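Local coordinates for dihydrodipicolinate synthase (Bacteroides thetaiotaomicron, PDB 4XKY), which probably works as a DapA-family aldolase, forming a Schiff base with pyruvate and joining it to an aldehyde, as in lysine and diaminopimelate synthesis, at residues A[59-62]-A[63-66]; A[174-177]-A[178-182]; A[262-265]-A[266-270]. All coordinates share one frame; numbering follows the deposited sequence.

Interaction 1 (A[59-62]-A[63-66]); sequences RMEM and IKNT
N65 reaches back one turn to E61 and bonds the same carbonyl oxygen twice. Its backbone N sits 2.9 Å from E61 O, while ND2 of N65 adds a second bond of 3.0 Å to E61 O. The two donors approach from opposite faces of the carbonyl plane. E61 O lies in the plane of the amide, and the ND2 bond is nearly straight at 166°. With CG of N65 beside its own backbone N (chi1 -77°), the amide folds back toward E61, and OD1 is left to accept from R68. A leucine in place of N65 would probably cost E61 O its side-chain donor and R68 NH2 its acceptor at OD1.

T66 repeats the scheme without an amide. OG1 of T66 bonds M62 O at 2.8 Å, and the backbone N of T66 comes to that oxygen from the other face. M62 leaves the helix with CG anti to the backbone N, then bends at chi2 (60°), which carries its CE to 3.5 Å from T66 OG1. K64 is bent near its end and doubles back over M60, its NZ lying 3.9 Å from M60 CB. The E61 carboxylate does not touch this ammonium, its OE2 5.6 Å from K64 NZ, though the charges probably attract weakly. I63 lays CG1 against the preceding turn, 3.4 Å from R59 O.

Two flanking helices take different sides of this segment of helix 56-70. R59, M60 and I63 pack on L91 and L94 of helix 85-97, with R59 also salt-bridged to D82, whereas M62, N65 and T66 face L27 and I31 of helix 24-36. In the TIM-barrel fold, helix 56-70 makes the crossover of the beta-alpha-beta unit from strand 42-44 to strand 76-79.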
loop_
_atom_site.group_PDB
_atom_site.type_symbol
_atom_site.label_atom_id
_atom_site.label_comp_id
_atom_site.label_asym_id
_atom_site.label_seq_id
_atom_site.Cartn_x
_atom_site.Cartn_y
_atom_site.Cartn_z
ATOM N N ARG A 59 -2.627 -16.968 -25.686
ATOM C CA ARG A 59 -1.332 -17.239 -25.081
ATOM C C ARG A 59 -0.709 -18.499 -25.746
ATOM O O ARG A 59 0.469 -18.518 -26.059
ATOM C CB ARG A 59 -1.475 -17.398 -23.571
ATOM C CG ARG A 59 -1.898 -16.114 -22.884
ATOM C CD ARG A 59 -2.596 -16.365 -21.563
ATOM N NE ARG A 59 -1.637 -16.698 -20.517
ATOM C CZ ARG A 59 -1.969 -17.169 -19.322
ATOM N NH1 ARG A 59 -3.252 -17.390 -19.020
ATOM N NH2 ARG A 59 -1.014 -17.443 -18.439
ATOM N N MET A 60 -1.507 -19.530 -25.992
ATOM C CA MET A 60 -0.969 -20.738 -26.632
ATOM C C MET A 60 -0.511 -20.478 -28.061
ATOM O O MET A 60 0.552 -20.940 -28.454
ATOM C CB MET A 60 -1.954 -21.895 -26.570
ATOM C CG MET A 60 -2.117 -22.386 -25.139
ATOM S SD MET A 60 -3.206 -23.796 -24.821
ATOM C CE MET A 60 -4.654 -23.426 -25.810
ATOM N N GLU A 61 -1.284 -19.710 -28.817
ATOM C CA GLU A 61 -0.889 -19.349 -30.169
ATOM C C GLU A 61 0.392 -18.517 -30.206
ATOM O O GLU A 61 1.202 -18.691 -31.102
ATOM C CB GLU A 61 -2.016 -18.628 -30.880
ATOM C CG GLU A 61 -3.230 -19.521 -31.045
ATOM C CD GLU A 61 -4.370 -18.864 -31.792
ATOM O OE1 GLU A 61 -4.287 -17.652 -32.088
ATOM O OE2 GLU A 61 -5.368 -19.564 -32.053
ATOM N N MET A 62 0.584 -17.636 -29.233
ATOM C CA MET A 62 1.789 -16.843 -29.208
ATOM C C MET A 62 2.994 -17.749 -29.011
ATOM O O MET A 62 3.993 -17.577 -29.669
ATOM C CB MET A 62 1.753 -15.805 -28.101
ATOM C CG MET A 62 3.006 -14.924 -27.964
ATOM S SD MET A 62 3.372 -13.959 -29.452
ATOM C CE MET A 62 4.830 -13.071 -28.921
ATOM N N ILE A 63 2.900 -18.685 -28.071
ATOM C CA ILE A 63 3.966 -19.630 -27.828
ATOM C C ILE A 63 4.288 -20.462 -29.072
ATOM O O ILE A 63 5.450 -20.556 -29.466
ATOM C CB ILE A 63 3.590 -20.558 -26.668
ATOM C CG1 ILE A 63 3.598 -19.765 -25.362
ATOM C CG2 ILE A 63 4.546 -21.746 -26.545
ATOM C CD1 ILE A 63 2.866 -20.461 -24.236
ATOM N N LYS A 64 3.261 -21.078 -29.660
ATOM C CA LYS A 64 3.440 -21.938 -30.828
ATOM C C LYS A 64 4.039 -21.169 -31.993
ATOM O O LYS A 64 5.068 -21.560 -32.523
ATOM C CB LYS A 64 2.121 -22.556 -31.287
ATOM C CG LYS A 64 1.449 -23.531 -30.315
ATOM C CD LYS A 64 0.376 -24.343 -31.060
ATOM C CE LYS A 64 -0.870 -24.669 -30.242
ATOM N NZ LYS A 64 -1.814 -23.511 -30.163
ATOM N N ASN A 65 3.413 -20.074 -32.406
ATOM C CA ASN A 65 3.993 -19.279 -33.506
ATOM C C ASN A 65 5.400 -18.759 -33.220
ATOM O O ASN A 65 6.237 -18.738 -34.120
ATOM C CB ASN A 65 3.085 -18.111 -33.906
ATOM C CG ASN A 65 1.918 -18.558 -34.732
ATOM O OD1 ASN A 65 2.011 -18.663 -35.957
ATOM N ND2 ASN A 65 0.823 -18.890 -34.066
ATOM N N THR A 66 5.672 -18.310 -31.988
ATOM C CA THR A 66 7.013 -17.786 -31.689
ATOM C C THR A 66 8.094 -18.905 -31.868
ATOM O O THR A 66 9.151 -18.686 -32.456
ATOM C CB THR A 66 7.096 -17.142 -30.300
ATOM O OG1 THR A 66 6.226 -16.007 -30.233
ATOM C CG2 THR A 66 8.501 -16.668 -30.047
#

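Interaction 2 (A[174-177]-A[178-182]); sequences QSVM and YAMKD
M180 hangs its backbone N from two carbonyls of the preceding turn. It gives a bond of 2.9 Å to V176 O and another of 3.0 Å from the same M180 N to M177 O. Neither is straight, as expected when one N-H is divided between two acceptors. V176 O is met nearly head-on, whereas M177 O is approached from well above its carbonyl plane. Before this point the pattern is regular: Y178 N bonds Q174 O, and A179 N bonds S175 O. Beyond it K181 N makes a weak bond of 3.3 Å to Y178 O.

The apolar contact joins V176 and M180, whose side chains run next to each other in the same direction. CG1 of V176, placed anti to the backbone N (chi1 -177°), comes within 4.1 Å of M180 CG. Both residues rest on I151 of helix 148-154, and V176 and M177 touch M188 of strand 187-190. Helix 170-180 is the helical crossover of a TIM-barrel beta-alpha-beta unit, between strands 160-165 and 187-190; strand 160-165 carries K164, the predicted Schiff-base lysine.

Polar and aromatic groups occupy another side. S175 OG bonds back to V171 O. Y178 starts with CB 3.5 Å from Q174 O and swings its ring away from the first turn. CE of K181 lies 3.7 Å above one face of the Y178 ring, displaced toward its rim. K181 NZ forms a long salt bridge of 3.7 Å with D182 OD2, and K181 also packs on an acidic side chain of a neighbouring subunit.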
loop_
_atom_site.group_PDB
_atom_site.type_symbol
_atom_site.label_atom_id
_atom_site.label_comp_id
_atom_site.label_asym_id
_atom_site.label_seq_id
_atom_site.Cartn_x
_atom_site.Cartn_y
_atom_site.Cartn_z
ATOM N N GLN A 174 20.977 -5.401 -5.991
ATOM C CA GLN A 174 22.372 -5.543 -5.564
ATOM C C GLN A 174 22.463 -6.520 -4.378
ATOM O O GLN A 174 23.423 -7.290 -4.288
ATOM C CB GLN A 174 22.965 -4.180 -5.181
ATOM C CG GLN A 174 23.233 -3.247 -6.352
ATOM C CD GLN A 174 24.252 -3.840 -7.300
ATOM O OE1 GLN A 174 25.297 -4.303 -6.866
ATOM N NE2 GLN A 174 23.944 -3.851 -8.588
ATOM N N SER A 175 21.467 -6.505 -3.483
ATOM C CA SER A 175 21.438 -7.488 -2.393
ATOM C C SER A 175 21.397 -8.927 -2.926
ATOM O O SER A 175 22.010 -9.815 -2.341
ATOM C CB SER A 175 20.261 -7.267 -1.441
ATOM O OG SER A 175 20.321 -5.984 -0.853
ATOM N N VAL A 176 20.669 -9.147 -4.023
ATOM C CA VAL A 176 20.545 -10.489 -4.608
ATOM C C VAL A 176 21.831 -10.821 -5.378
ATOM O O VAL A 176 22.333 -11.936 -5.245
ATOM C CB VAL A 176 19.293 -10.637 -5.507
ATOM C CG1 VAL A 176 19.149 -12.054 -6.033
ATOM C CG2 VAL A 176 18.025 -10.268 -4.750
ATOM N N MET A 177 22.374 -9.870 -6.157
ATOM C CA MET A 177 23.720 -10.059 -6.745
ATOM C C MET A 177 24.711 -10.546 -5.669
ATOM O O MET A 177 25.408 -11.560 -5.842
ATOM C CB MET A 177 24.260 -8.767 -7.380
ATOM C CG MET A 177 23.535 -8.333 -8.646
ATOM S SD MET A 177 23.885 -9.384 -10.081
ATOM C CE MET A 177 25.612 -8.982 -10.357
ATOM N N TYR A 178 24.744 -9.848 -4.538
ATOM C CA TYR A 178 25.714 -10.182 -3.506
ATOM C C TYR A 178 25.470 -11.597 -2.990
ATOM O O TYR A 178 26.410 -12.353 -2.852
ATOM C CB TYR A 178 25.692 -9.181 -2.366
ATOM C CG TYR A 178 26.606 -9.549 -1.217
ATOM C CD1 TYR A 178 27.915 -9.096 -1.183
ATOM C CD2 TYR A 178 26.160 -10.332 -0.159
ATOM C CE1 TYR A 178 28.766 -9.425 -0.137
ATOM C CE2 TYR A 178 27.006 -10.660 0.894
ATOM C CZ TYR A 178 28.307 -10.193 0.887
ATOM O OH TYR A 178 29.185 -10.477 1.894
ATOM N N ALA A 179 24.211 -11.936 -2.723
ATOM C CA ALA A 179 23.830 -13.291 -2.304
ATOM C C ALA A 179 24.168 -14.372 -3.348
ATOM O O ALA A 179 24.402 -15.523 -2.982
ATOM C CB ALA A 179 22.342 -13.348 -1.955
ATOM N N MET A 180 24.200 -14.010 -4.631
ATOM C CA MET A 180 24.461 -14.986 -5.702
ATOM C C MET A 180 25.877 -14.921 -6.281
ATOM O O MET A 180 26.169 -15.571 -7.288
ATOM C CB MET A 180 23.438 -14.799 -6.838
ATOM C CG MET A 180 21.994 -14.988 -6.404
ATOM S SD MET A 180 21.740 -16.588 -5.620
ATOM C CE MET A 180 22.054 -17.742 -6.954
ATOM N N LYS A 181 26.758 -14.167 -5.636
ATOM C CA LYS A 181 28.079 -13.869 -6.199
ATOM C C LYS A 181 28.983 -15.090 -6.370
ATOM O O LYS A 181 29.906 -15.048 -7.162
ATOM C CB LYS A 181 28.806 -12.862 -5.323
ATOM C CG LYS A 181 29.211 -13.428 -3.967
ATOM C CD LYS A 181 29.876 -12.350 -3.145
ATOM C CE LYS A 181 29.801 -12.677 -1.674
ATOM N NZ LYS A 181 30.920 -13.586 -1.343
ATOM N N ASP A 182 28.731 -16.155 -5.613
ATOM C CA ASP A 182 29.505 -17.395 -5.759
ATOM C C ASP A 182 28.871 -18.429 -6.690
ATOM O O ASP A 182 29.307 -19.578 -6.731
ATOM C CB ASP A 182 29.774 -18.005 -4.386
ATOM C CG ASP A 182 30.716 -17.157 -3.555
ATOM O OD1 ASP A 182 31.622 -16.517 -4.134
ATOM O OD2 ASP A 182 30.547 -17.128 -2.325
#

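Interaction 3 (A[262-265]-A[266-270]); sequences LKCA and LSLLG
C264 and L268 meet through sulfur and methyl, with SG of C264 4.0 Å from CD1 of L268. The thiol stands anti to its backbone N (chi1 -174°), and L268, one turn on, turns its CD1 branch back toward the sulfur. L262 and L266 touch more loosely, CG of L262 to CD1 of L266 at 4.4 Å, but CG of L266 also sits 3.3 Å from L262 O. L269 turns its branch back over A265, its CG 3.2 Å from A265 O.

Underneath, four backbone bonds set this spacing. L266 N gives to L262 O, S267 N to K263 O and L268 N to C264 O, and L269 N closes the row with a 2.8 Å bond to A265 O.

Farther out, helix 285-298 backs the C264 and L268 pair with R288, I291 and W292, and R288 also bonds S267 OG. The extended K263 brings its NZ to E50 as a salt bridge and to the carbonyl oxygens of T14 and Y275, a buried ammonium held by three oxygens. L262 packs on V13 and lies about 4 Å, side chain to side chain, from T48, a predicted pyruvate-binding residue.

At G270 the chain leaves helix 257-268 with positive phi (78°), and G270 N bonds S267 O at 3.0 Å. This is one of two bonds back into the last turn, the mark of a Schellman motif.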
loop_
_atom_site.group_PDB
_atom_site.type_symbol
_atom_site.label_atom_id
_atom_site.label_comp_id
_atom_site.label_asym_id
_atom_site.label_seq_id
_atom_site.Cartn_x
_atom_site.Cartn_y
_atom_site.Cartn_z
ATOM N N LEU A 262 4.647 1.852 -26.992
ATOM C CA LEU A 262 5.462 0.836 -27.652
ATOM C C LEU A 262 4.762 0.249 -28.863
ATOM O O LEU A 262 5.298 0.216 -29.946
ATOM C CB LEU A 262 5.749 -0.299 -26.684
ATOM C CG LEU A 262 6.780 -1.327 -27.090
ATOM C CD1 LEU A 262 8.115 -0.645 -27.285
ATOM C CD2 LEU A 262 6.897 -2.388 -26.002
ATOM N N LYS A 263 3.533 -0.201 -28.678
ATOM C CA LYS A 263 2.801 -0.800 -29.788
ATOM C C LYS A 263 2.483 0.224 -30.908
ATOM O O LYS A 263 2.569 -0.100 -32.088
ATOM C CB LYS A 263 1.547 -1.516 -29.283
ATOM C CG LYS A 263 1.807 -2.916 -28.740
ATOM C CD LYS A 263 0.504 -3.702 -28.715
ATOM C CE LYS A 263 0.740 -5.186 -28.558
ATOM N NZ LYS A 263 -0.522 -5.990 -28.564
ATOM N N CYS A 264 2.123 1.449 -30.536
ATOM C CA CYS A 264 1.917 2.502 -31.521
ATOM C C CYS A 264 3.210 2.701 -32.353
ATOM O O CYS A 264 3.192 2.694 -33.606
ATOM C CB CYS A 264 1.523 3.787 -30.814
ATOM S SG CYS A 264 1.090 5.094 -31.951
ATOM N N ALA A 265 4.334 2.824 -31.647
ATOM C CA ALA A 265 5.618 3.011 -32.314
ATOM C C ALA A 265 5.943 1.850 -33.245
ATOM O O ALA A 265 6.398 2.106 -34.356
ATOM C CB ALA A 265 6.743 3.193 -31.321
ATOM N N LEU A 266 5.716 0.613 -32.790
ATOM C CA LEU A 266 5.943 -0.588 -33.610
ATOM C C LEU A 266 5.154 -0.546 -34.928
ATOM O O LEU A 266 5.677 -0.927 -35.985
ATOM C CB LEU A 266 5.661 -1.890 -32.837
ATOM C CG LEU A 266 6.663 -2.212 -31.713
ATOM C CD1 LEU A 266 6.205 -3.401 -30.887
ATOM C CD2 LEU A 266 8.092 -2.466 -32.174
ATOM N N SER A 267 3.925 -0.051 -34.855
ATOM C CA SER A 267 3.075 0.102 -36.023
ATOM C C SER A 267 3.589 1.191 -36.982
ATOM O O SER A 267 3.669 0.979 -38.194
ATOM C CB SER A 267 1.634 0.396 -35.602
ATOM O OG SER A 267 0.930 0.919 -36.698
ATOM N N LEU A 268 3.964 2.337 -36.417
ATOM C CA LEU A 268 4.503 3.444 -37.191
ATOM C C LEU A 268 5.819 3.055 -37.837
ATOM O O LEU A 268 6.126 3.475 -38.938
ATOM C CB LEU A 268 4.695 4.664 -36.299
ATOM C CG LEU A 268 3.405 5.412 -35.964
ATOM C CD1 LEU A 268 3.660 6.327 -34.793
ATOM C CD2 LEU A 268 2.912 6.199 -37.176
ATOM N N LEU A 269 6.571 2.197 -37.166
ATOM C CA LEU A 269 7.791 1.647 -37.749
ATOM C C LEU A 269 7.595 0.550 -38.816
ATOM O O LEU A 269 8.580 0.085 -39.359
ATOM C CB LEU A 269 8.698 1.147 -36.627
ATOM C CG LEU A 269 9.259 2.243 -35.725
ATOM C CD1 LEU A 269 9.795 1.602 -34.468
ATOM C CD2 LEU A 269 10.367 3.028 -36.401
ATOM N N GLY A 270 6.361 0.156 -39.144
ATOM C CA GLY A 270 6.126 -0.902 -40.147
ATOM C C GLY A 270 6.339 -2.333 -39.648
ATOM O O GLY A 270 6.357 -3.266 -40.428
#

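Overall arrangement
Each contact lies within a different helix, so no element is common to two of them. Interactions 1 and 2 belong to beta-alpha-beta units on opposite sides of the chain's centre, their own centres 34 Å apart; interaction 3 lies after the last barrel strand. Interactions 1 and 3 are neighbours, about 9 Å between nearest atoms, and T14 serves both, touching M62 and accepting from K263. Interaction 3 is the buried one, built on leucines and a fully engaged lysine. Interaction 1 is half buried and gives two of its carbonyls a second, side-chain donor. Interaction 2, farthest out, sets Q174, S175, Y178 and K181 against another subunit.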